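Local coordinates for protein HAD-superfamily hydrolase, subfamily IA, variant 1 (Ehrlichia chaffeensis, PDB 3KZX) that probably hydrolyses 2-phosphoglycolate to glycolate and phosphate, as a member of the HAD-like hydrolase superfamily, at residues A[43-48]-A[65-70]. Numbering follows the deposited sequence. Where two conformers were deposited one is given.
Sequences IDRTTF and IPNSTI
R45 meets the backbone of I65 in the helical cap domain of this HAD-family fold, where the first turn of helix 45-54 faces the loop leading into helix 70-78. The I65 carbonyl O accepts from R45 NH2 at 2.6 Å. That oxygen lies only 2° out of the guanidinium plane. The C=O...N angle of 167° places the donor almost straight off the carbonyl. The arginine reaches it with a chain extended from CG to NE, and NE donates to L62 O, so two backbone carbonyls of the same loop fix the rotation of the guanidinium group.

Two residues on, N67 brings its amide up to the same group with the two planes nearly perpendicular, 88° apart. Its OD1 receives R45 NH1 at 3.3 Å, the donor standing above the amide carbonyl plane rather than on a lone pair; R45 NH2 makes a second, weak bond to the same OD1. The amide's other end, ND2, comes within 3.4 Å of I43 O. A water links the backbones beside it, accepting from I43 N and donating to N67 O. In 43-48, D44 sits at the N-cap of helix 45-54.

I70, at the start of helix 70-78, supplies the apolar part of the contact. Both it and I43 are buried, and P71 and Y89 also pack against I43, so the residue just ahead of helix 45-54 packs against helices 70-78 and 82-95. The two isoleucines touch through the methyls I43 CD1 and I70 CG2, 3.8 Å apart.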
ATOM      1  N   ILE A  43      -5.001  13.851   5.730  1.00 24.96           N
ATOM      2  CA  ILE A  43      -4.123  14.431   4.707  1.00 24.39           C
ATOM      3  C   ILE A  43      -3.272  15.535   5.343  1.00 23.27           C
ATOM      4  O   ILE A  43      -3.794  16.364   6.091  1.00 22.76           O
ATOM      5  CB  ILE A  43      -4.926  15.019   3.540  1.00 24.39           C
ATOM      6  CG1 ILE A  43      -5.560  13.906   2.710  1.00 25.30           C
ATOM      7  CG2 ILE A  43      -4.045  15.889   2.643  1.00 25.63           C
ATOM      8  CD1 ILE A  43      -6.513  14.416   1.604  1.00 24.60           C
ATOM      9  N   ASP A  44      -1.959  15.525   5.086  1.00 21.67           N
ATOM     10  CA  ASP A  44      -1.089  16.617   5.536  0.50 21.34           C
ATOM     11  C   ASP A  44      -1.208  17.725   4.502  1.00 20.67           C
ATOM     12  O   ASP A  44      -0.853  17.537   3.337  1.00 20.11           O
ATOM     13  CB  ASP A  44       0.369  16.164   5.686  0.50 21.41           C
ATOM     14  CG  ASP A  44       1.255  17.217   6.343  0.50 21.58           C
ATOM     15  OD1 ASP A  44       2.372  16.853   6.755  0.50 22.02           O
ATOM     16  OD2 ASP A  44       0.850  18.405   6.446  0.50 22.15           O
ATOM     17  N   ARG A  45      -1.737  18.875   4.933  1.00 20.37           N
ATOM     18  CA  ARG A  45      -1.980  19.997   4.037  1.00 19.31           C
ATOM     19  C   ARG A  45      -0.696  20.469   3.382  1.00 18.83           C
ATOM     20  O   ARG A  45      -0.706  20.816   2.200  1.00 18.16           O
ATOM     21  CB  ARG A  45      -2.648  21.163   4.777  1.00 19.77           C
ATOM     22  CG  ARG A  45      -4.067  20.879   5.264  1.00 20.01           C
ATOM     23  CD  ARG A  45      -4.676  22.070   6.001  1.00 21.45           C
ATOM     24  NE  ARG A  45      -6.047  21.798   6.427  1.00 19.64           N
ATOM     25  CZ  ARG A  45      -6.373  20.984   7.420  1.00 21.10           C
ATOM     26  NH1 ARG A  45      -5.437  20.331   8.118  1.00 21.52           N
ATOM     27  NH2 ARG A  45      -7.647  20.797   7.723  1.00 19.98           N
ATOM     28  N   THR A  46       0.400  20.464   4.146  1.00 17.87           N
ATOM     29  CA  THR A  46       1.699  20.920   3.627  1.00 17.89           C
ATOM     30  C   THR A  46       2.048  20.141   2.383  1.00 16.83           C
ATOM     31  O   THR A  46       2.426  20.727   1.369  1.00 16.02           O
ATOM     32  CB  THR A  46       2.817  20.793   4.660  1.00 17.71           C
ATOM     33  OG1 THR A  46       2.427  21.502   5.833  1.00 19.64           O
ATOM     34  CG2 THR A  46       4.120  21.417   4.130  1.00 19.13           C
ATOM     35  N   THR A  47       1.860  18.821   2.454  1.00 16.47           N
ATOM     36  CA  THR A  47       2.108  17.964   1.307  1.00 15.54           C
ATOM     37  C   THR A  47       1.208  18.293   0.141  1.00 14.29           C
ATOM     38  O   THR A  47       1.681  18.382  -0.985  1.00 13.41           O
ATOM     39  CB  THR A  47       1.944  16.482   1.644  1.00 16.05           C
ATOM     40  OG1 THR A  47       2.798  16.164   2.744  1.00 18.22           O
ATOM     41  CG2 THR A  47       2.355  15.636   0.433  1.00 15.07           C
ATOM     42  N   PHE A  48      -0.084  18.502   0.394  1.00 13.68           N
ATOM     43  CA  PHE A  48      -0.975  18.810  -0.726  1.00 13.29           C
ATOM     44  C   PHE A  48      -0.787  20.236  -1.273  1.00 12.76           C
ATOM     45  O   PHE A  48      -0.985  20.453  -2.456  1.00 10.32           O
ATOM     46  CB  PHE A  48      -2.436  18.461  -0.440  1.00 13.84           C
ATOM     47  CG  PHE A  48      -3.061  17.634  -1.522  1.00 15.06           C
ATOM     48  CD1 PHE A  48      -3.494  18.216  -2.691  1.00 19.33           C
ATOM     49  CD2 PHE A  48      -3.204  16.269  -1.372  1.00 20.35           C
ATOM     50  CE1 PHE A  48      -4.042  17.457  -3.694  1.00 20.37           C
ATOM     51  CE2 PHE A  48      -3.747  15.503  -2.372  1.00 20.44           C
ATOM     52  CZ  PHE A  48      -4.155  16.098  -3.539  1.00 20.06           C
ATOM     53  N   ILE A  65     -10.486  24.319   6.179  1.00  9.44           N
ATOM     54  CA  ILE A  65     -11.336  23.222   5.784  1.00  9.46           C
ATOM     55  C   ILE A  65     -11.116  22.029   6.716  1.00  9.06           C
ATOM     56  O   ILE A  65      -9.986  21.546   6.866  1.00  8.64           O
ATOM     57  CB  ILE A  65     -11.125  22.844   4.325  1.00  9.58           C
ATOM     58  CG1 ILE A  65     -11.434  24.070   3.438  1.00 10.96           C
ATOM     59  CG2 ILE A  65     -12.058  21.723   3.926  1.00 10.07           C
ATOM     60  CD1 ILE A  65     -11.281  23.793   1.995  1.00 12.48           C
ATOM     61  N   PRO A  66     -12.192  21.555   7.342  1.00  9.21           N
ATOM     62  CA  PRO A  66     -12.035  20.371   8.171  1.00 10.41           C
ATOM     63  C   PRO A  66     -11.350  19.235   7.430  1.00 11.52           C
ATOM     64  O   PRO A  66     -11.621  18.981   6.245  1.00 10.10           O
ATOM     65  CB  PRO A  66     -13.476  20.004   8.541  1.00 10.42           C
ATOM     66  CG  PRO A  66     -14.224  21.280   8.456  1.00 10.26           C
ATOM     67  CD  PRO A  66     -13.591  22.007   7.294  1.00  8.55           C
ATOM     68  N   ASN A  67     -10.450  18.551   8.131  1.00 12.96           N
ATOM     69  CA  ASN A  67      -9.702  17.432   7.541  1.00 14.84           C
ATOM     70  C   ASN A  67     -10.548  16.431   6.776  1.00 14.15           C
ATOM     71  O   ASN A  67     -10.166  15.976   5.722  1.00 14.85           O
ATOM     72  CB  ASN A  67      -8.932  16.695   8.645  1.00 16.13           C
ATOM     73  CG  ASN A  67      -7.551  17.244   8.832  1.00 20.95           C
ATOM     74  OD1 ASN A  67      -7.336  18.159   9.648  1.00 27.50           O
ATOM     75  ND2 ASN A  67      -6.580  16.681   8.086  1.00 26.31           N
ATOM     76  N   SER A  68     -11.724  16.121   7.300  1.00 14.09           N
ATOM     77  CA  SER A  68     -12.612  15.113   6.725  0.50 14.23           C
ATOM     78  C   SER A  68     -13.244  15.571   5.419  1.00 13.61           C
ATOM     79  O   SER A  68     -13.742  14.762   4.643  1.00 13.11           O
ATOM     80  CB  SER A  68     -13.726  14.797   7.725  0.50 14.78           C
ATOM     81  OG  SER A  68     -14.697  13.941   7.162  0.50 16.91           O
ATOM     82  N   THR A  69     -13.267  16.885   5.215  1.00 12.48           N
ATOM     83  CA  THR A  69     -13.852  17.485   4.012  1.00 12.29           C
ATOM     84  C   THR A  69     -12.828  17.728   2.926  1.00 11.93           C
ATOM     85  O   THR A  69     -13.201  17.879   1.771  1.00 12.05           O
ATOM     86  CB  THR A  69     -14.557  18.804   4.386  1.00 11.74           C
ATOM     87  OG1 THR A  69     -15.595  18.491   5.306  1.00 10.65           O
ATOM     88  CG2 THR A  69     -15.142  19.519   3.166  1.00 11.00           C
ATOM     89  N   ILE A  70     -11.545  17.755   3.302  1.00 12.60           N
ATOM     90  CA  ILE A  70     -10.449  18.045   2.375  1.00 12.94           C
ATOM     91  C   ILE A  70     -10.534  17.232   1.089  1.00 13.75           C
ATOM     92  O   ILE A  70     -10.442  17.807   0.007  1.00 13.33           O
ATOM     93  CB  ILE A  70      -9.050  17.892   3.040  1.00 13.67           C
ATOM     94  CG1 ILE A  70      -8.798  19.011   4.044  1.00 13.31           C
ATOM     95  CG2 ILE A  70      -7.934  17.925   1.997  1.00 13.17           C
ATOM     96  CD1 ILE A  70      -8.727  20.370   3.404  1.00 15.56           C
TER
HETATM   97  O   HOH W   1      -7.945  14.935   5.156  1.00 21.87           O